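Local structure of Nup188 (Myceliophthora thermophila, 4KF8) at residues 252-256 / 285-289; 315-321 / 374-378. The protein serves as a scaffold nucleoporin of the nuclear pore complex and shares structural and functional properties with nuclear transport receptors. All coordinates share one frame; numbering follows the deposited sequence.

Contacts 1 and 2 are neighbours in the C-terminal part of this all-helical domain, their centres about 10 Å apart and on the same side of the chain's centre. They follow in series: contact 1 joins helices 246-254 and 284-303, and contact 2 then pairs helix 317-328, the next in the chain, with the last helix, 362-378. Ser252 OG and Trp315 NE1, 2.9 Å apart, probably form a hydrogen bond that ties the two together. Packing completes the join: Val253 CG1 lies 3.7 Å from Ala319 CB, and Ile374 CD1 comes to 3.4 Å from Leu286 O. Through these touches the two contacts adjoin directly.

Contact 1 of 2, residues 252-256 / 285-289; sequences SVDRL and ALSEV
Leu256 fills the middle of this contact, dividing its two methyls among three side chains of helix 284-303. Its CD1 meets Val289 CG2 tip to tip at 3.6 Å and also touches Leu286 CD2, while CD2 rests 3.9 Å from Ala285 CB. With CG beside the backbone N and anti to the carbonyl carbon (chi1 -57°), the isobutyl group extends toward the neighbouring helix. Leu286 leaves its own backbone away from Leu256, and its CD2 branch makes the touch; the same side chain also packs on Ala367, Leu370 and Leu371 of helix 362-378. Packing of the end of one helix and the turn after it against the next helix in the chain is consistent with an alpha-solenoid, as in nuclear transport receptors. Toward the polar edge, Ser252 lays its CB against the carboxylate of Glu288, 3.3 Å from OE1. The Glu288 chain is extended, CG anti to the backbone N (chi1 -180°), and delivers that carboxylate to the edge of the Arg255 guanidinium. The groups form a salt bridge, NH2 of Arg255 lying 3.2 Å from Glu288 OE2, with their planes 24° apart. Both N-H bonds from NH2 are weak, the one to OE1 nearly straight and the one to OE2 bent. Trp215 NE1 of helix 206-226 also bonds OE2, and Tyr212 OH makes a weak bond to OE1, so that both oxygens of this buried carboxylate have further polar partners.

Contact 2 of 2, residues 315-321 / 374-378; sequences WDSGAVL and IRDVL
Helices 317-321 and 374-378 run roughly antiparallel, at 145° with axes 10.4 Å apart, and bring Leu321 and Arg375 to 6.2 Å between their CA atoms. Leu378 supplies most of the contact from its side. Its CD1 enters between two residues of the facing helix, touching Val320 CG1 at 3.7 Å and, equally near, Leu321 CG; its CD2 lies 3.8 Å from Ser317 CB and more loosely beside Trp315, which it approaches obliquely. Leu321 does not aim straight across, but its branched end lies against the base of Leu378, with CD2 of Leu321 at 3.7 Å from CB of Leu378. An alanine in place of Leu321 would remove CG and both methyls and is likely to leave one flank of Leu378 without cover, its isobutyl group less restrained. A turn earlier on helix 362-378, Ile374 places CG2 anti to its backbone N and meets Val320 CG1 at 3.9 Å, the two side chains crossing at about a right angle. Val320 thus serves both partners through one methyl, while its other, CG2, lies over one face of the Trp315 ring, offset toward its rim. Val320 also packs on Val253 and Val289, of helices 246-254 and 284-303. With carbon meeting carbon almost throughout, the pairing probably rests on the fit of branched side chains and exclusion of water, without directional bonds to fix its register.

Contact 1 of 2, residues 252-256 / 285-289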
loop_
_atom_site.group_PDB
_atom_site.type_symbol
_atom_site.label_atom_id
_atom_site.label_comp_id
_atom_site.label_asym_id
_atom_site.label_seq_id
_atom_site.Cartn_x
_atom_site.Cartn_y
_atom_site.Cartn_z
ATOM N N SER A 252 1.577 4.266 -17.913
ATOM C CA SER A 252 1.215 5.271 -16.917
ATOM C C SER A 252 0.982 6.649 -17.527
ATOM O O SER A 252 0.138 7.408 -17.055
ATOM C CB SER A 252 2.293 5.362 -15.835
ATOM O OG SER A 252 3.530 5.789 -16.380
ATOM N N VAL A 253 1.733 6.963 -18.577
ATOM C CA VAL A 253 1.608 8.246 -19.257
ATOM C C VAL A 253 0.445 8.233 -20.247
ATOM O O VAL A 253 -0.359 9.167 -20.290
ATOM C CB VAL A 253 2.903 8.617 -20.004
ATOM C CG1 VAL A 253 2.791 10.010 -20.608
ATOM C CG2 VAL A 253 4.098 8.533 -19.067
ATOM N N ASP A 254 0.359 7.166 -21.035
ATOM C CA ASP A 254 -0.677 7.041 -22.058
ATOM C C ASP A 254 -2.088 6.974 -21.477
ATOM O O ASP A 254 -3.050 7.378 -22.132
ATOM C CB ASP A 254 -0.418 5.819 -22.944
ATOM C CG ASP A 254 0.744 6.025 -23.897
ATOM O OD1 ASP A 254 1.030 7.191 -24.240
ATOM O OD2 ASP A 254 1.366 5.021 -24.306
ATOM N N ARG A 255 -2.209 6.465 -20.256
ATOM C CA ARG A 255 -3.514 6.346 -19.608
ATOM C C ARG A 255 -4.153 7.699 -19.316
ATOM O O ARG A 255 -5.371 7.845 -19.394
ATOM C CB ARG A 255 -3.415 5.531 -18.316
ATOM C CG ARG A 255 -3.674 4.051 -18.506
ATOM C CD ARG A 255 -3.881 3.352 -17.176
ATOM N NE ARG A 255 -2.643 3.239 -16.415
ATOM C CZ ARG A 255 -1.745 2.280 -16.603
ATOM N NH1 ARG A 255 -1.945 1.357 -17.533
ATOM N NH2 ARG A 255 -0.643 2.246 -15.868
ATOM N N LEU A 256 -3.329 8.684 -18.978
ATOM C CA LEU A 256 -3.835 10.004 -18.623
ATOM C C LEU A 256 -3.828 10.953 -19.815
ATOM O O LEU A 256 -3.827 12.172 -19.649
ATOM C CB LEU A 256 -3.015 10.598 -17.478
ATOM C CG LEU A 256 -2.949 9.771 -16.195
ATOM C CD1 LEU A 256 -2.321 10.589 -15.087
ATOM C CD2 LEU A 256 -4.332 9.284 -15.793
ATOM N N ALA A 285 -4.689 5.753 -11.000
ATOM C CA ALA A 285 -3.857 6.111 -12.139
ATOM C C ALA A 285 -3.158 7.438 -11.883
ATOM O O ALA A 285 -2.060 7.678 -12.379
ATOM C CB ALA A 285 -4.695 6.186 -13.402
ATOM N N LEU A 286 -3.805 8.296 -11.102
ATOM C CA LEU A 286 -3.259 9.606 -10.780
ATOM C C LEU A 286 -2.193 9.512 -9.696
ATOM O O LEU A 286 -1.257 10.308 -9.668
ATOM C CB LEU A 286 -4.375 10.554 -10.335
ATOM C CG LEU A 286 -5.470 10.840 -11.364
ATOM C CD1 LEU A 286 -6.519 11.783 -10.795
ATOM C CD2 LEU A 286 -4.866 11.413 -12.628
ATOM N N SER A 287 -2.338 8.536 -8.805
ATOM C CA SER A 287 -1.391 8.354 -7.708
ATOM C C SER A 287 -0.165 7.579 -8.169
ATOM O O SER A 287 0.933 7.772 -7.649
ATOM C CB SER A 287 -2.056 7.631 -6.537
ATOM O OG SER A 287 -2.372 6.293 -6.877
ATOM N N GLU A 288 -0.366 6.696 -9.140
ATOM C CA GLU A 288 0.730 5.962 -9.754
ATOM C C GLU A 288 1.688 6.945 -10.409
ATOM O O GLU A 288 2.897 6.912 -10.173
ATOM C CB GLU A 288 0.190 4.998 -10.809
ATOM C CG GLU A 288 1.261 4.184 -11.506
ATOM C CD GLU A 288 0.879 3.813 -12.920
ATOM O OE1 GLU A 288 0.040 4.523 -13.511
ATOM O OE2 GLU A 288 1.418 2.816 -13.443
ATOM N N VAL A 289 1.125 7.819 -11.237
ATOM C CA VAL A 289 1.872 8.869 -11.912
ATOM C C VAL A 289 2.468 9.841 -10.898
ATOM O O VAL A 289 3.581 10.328 -11.075
ATOM C CB VAL A 289 0.969 9.618 -12.915
ATOM C CG1 VAL A 289 1.675 10.830 -13.497
ATOM C CG2 VAL A 289 0.530 8.674 -14.022
#

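Contact 2 of 2, residues 315-321 / 374-378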
loop_
_atom_site.group_PDB
_atom_site.type_symbol
_atom_site.label_atom_id
_atom_site.label_comp_id
_atom_site.label_asym_id
_atom_site.label_seq_id
_atom_site.Cartn_x
_atom_site.Cartn_y
_atom_site.Cartn_z
ATOM N N TRP A 315 11.072 7.677 -18.588
ATOM C CA TRP A 315 9.714 8.101 -18.284
ATOM C C TRP A 315 9.504 9.539 -18.745
ATOM O O TRP A 315 10.003 10.475 -18.122
ATOM C CB TRP A 315 9.441 7.974 -16.784
ATOM C CG TRP A 315 7.991 8.071 -16.425
ATOM C CD1 TRP A 315 6.997 7.219 -16.804
ATOM C CD2 TRP A 315 7.373 9.068 -15.604
ATOM N NE1 TRP A 315 5.797 7.627 -16.279
ATOM C CE2 TRP A 315 6.000 8.759 -15.537
ATOM C CE3 TRP A 315 7.845 10.192 -14.922
ATOM C CZ2 TRP A 315 5.096 9.534 -14.817
ATOM C CZ3 TRP A 315 6.945 10.960 -14.206
ATOM C CH2 TRP A 315 5.587 10.627 -14.159
ATOM N N ASP A 316 8.770 9.706 -19.842
ATOM C CA ASP A 316 8.556 11.023 -20.436
ATOM C C ASP A 316 7.750 11.942 -19.521
ATOM O O ASP A 316 6.534 11.813 -19.412
ATOM C CB ASP A 316 7.867 10.893 -21.799
ATOM C CG ASP A 316 7.818 12.208 -22.561
ATOM O OD1 ASP A 316 8.633 13.107 -22.261
ATOM O OD2 ASP A 316 6.969 12.339 -23.467
ATOM N N SER A 317 8.443 12.870 -18.869
ATOM C CA SER A 317 7.809 13.838 -17.983
ATOM C C SER A 317 6.996 14.845 -18.782
ATOM O O SER A 317 5.927 15.279 -18.349
ATOM C CB SER A 317 8.866 14.584 -17.167
ATOM O OG SER A 317 9.715 13.687 -16.479
ATOM N N GLY A 318 7.519 15.216 -19.948
ATOM C CA GLY A 318 6.917 16.236 -20.786
ATOM C C GLY A 318 5.480 15.950 -21.169
ATOM O O GLY A 318 4.622 16.831 -21.088
ATOM N N ALA A 319 5.216 14.716 -21.587
ATOM C CA ALA A 319 3.869 14.313 -21.964
ATOM C C ALA A 319 2.932 14.368 -20.765
ATOM O O ALA A 319 1.782 14.781 -20.888
ATOM C CB ALA A 319 3.878 12.921 -22.568
ATOM N N VAL A 320 3.436 13.959 -19.604
ATOM C CA VAL A 320 2.637 13.927 -18.383
ATOM C C VAL A 320 2.119 15.314 -17.994
ATOM O O VAL A 320 0.930 15.483 -17.716
ATOM C CB VAL A 320 3.429 13.315 -17.209
ATOM C CG1 VAL A 320 2.649 13.446 -15.912
ATOM C CG2 VAL A 320 3.752 11.860 -17.497
ATOM N N LEU A 321 3.017 16.295 -17.982
ATOM C CA LEU A 321 2.663 17.676 -17.659
ATOM C C LEU A 321 1.515 18.190 -18.522
ATOM O O LEU A 321 0.516 18.694 -18.007
ATOM C CB LEU A 321 3.879 18.591 -17.821
ATOM C CG LEU A 321 4.944 18.531 -16.729
ATOM C CD1 LEU A 321 6.337 18.474 -17.340
ATOM C CD2 LEU A 321 4.816 19.730 -15.801
ATOM N N ILE A 374 1.376 16.717 -9.105
ATOM C CA ILE A 374 2.218 16.213 -10.182
ATOM C C ILE A 374 2.748 17.379 -11.006
ATOM O O ILE A 374 3.857 17.331 -11.542
ATOM C CB ILE A 374 1.442 15.247 -11.100
ATOM C CG1 ILE A 374 0.815 14.117 -10.278
ATOM C CG2 ILE A 374 2.351 14.683 -12.187
ATOM C CD1 ILE A 374 -0.002 13.147 -11.097
ATOM N N ARG A 375 1.945 18.434 -11.092
ATOM C CA ARG A 375 2.345 19.653 -11.783
ATOM C C ARG A 375 3.483 20.343 -11.038
ATOM O O ARG A 375 4.464 20.762 -11.646
ATOM C CB ARG A 375 1.149 20.597 -11.916
ATOM C CG ARG A 375 1.464 21.933 -12.571
ATOM C CD ARG A 375 0.260 22.857 -12.503
ATOM N NE ARG A 375 -0.307 22.893 -11.157
ATOM C CZ ARG A 375 0.117 23.700 -10.190
ATOM N NH1 ARG A 375 1.114 24.545 -10.422
ATOM N NH2 ARG A 375 -0.454 23.663 -8.993
ATOM N N ASP A 376 3.345 20.450 -9.721
ATOM C CA ASP A 376 4.350 21.094 -8.881
ATOM C C ASP A 376 5.690 20.371 -8.956
ATOM O O ASP A 376 6.731 20.998 -9.159
ATOM C CB ASP A 376 3.879 21.145 -7.426
ATOM C CG ASP A 376 2.563 21.883 -7.259
ATOM O OD1 ASP A 376 2.324 22.852 -8.011
ATOM O OD2 ASP A 376 1.771 21.492 -6.374
ATOM N N VAL A 377 5.654 19.052 -8.790
ATOM C CA VAL A 377 6.862 18.233 -8.813
ATOM C C VAL A 377 7.638 18.383 -10.119
ATOM O O VAL A 377 8.794 18.812 -10.121
ATOM C CB VAL A 377 6.531 16.743 -8.597
ATOM C CG1 VAL A 377 7.749 15.876 -8.880
ATOM C CG2 VAL A 377 6.017 16.512 -7.184
ATOM N N LEU A 378 6.990 18.045 -11.228
ATOM C CA LEU A 378 7.641 18.038 -12.536
ATOM C C LEU A 378 8.131 19.415 -12.985
ATOM O O LEU A 378 8.940 19.518 -13.905
ATOM C CB LEU A 378 6.705 17.445 -13.594
ATOM C CG LEU A 378 6.376 15.956 -13.477
ATOM C CD1 LEU A 378 5.336 15.562 -14.509
ATOM C CD2 LEU A 378 7.632 15.123 -13.646
#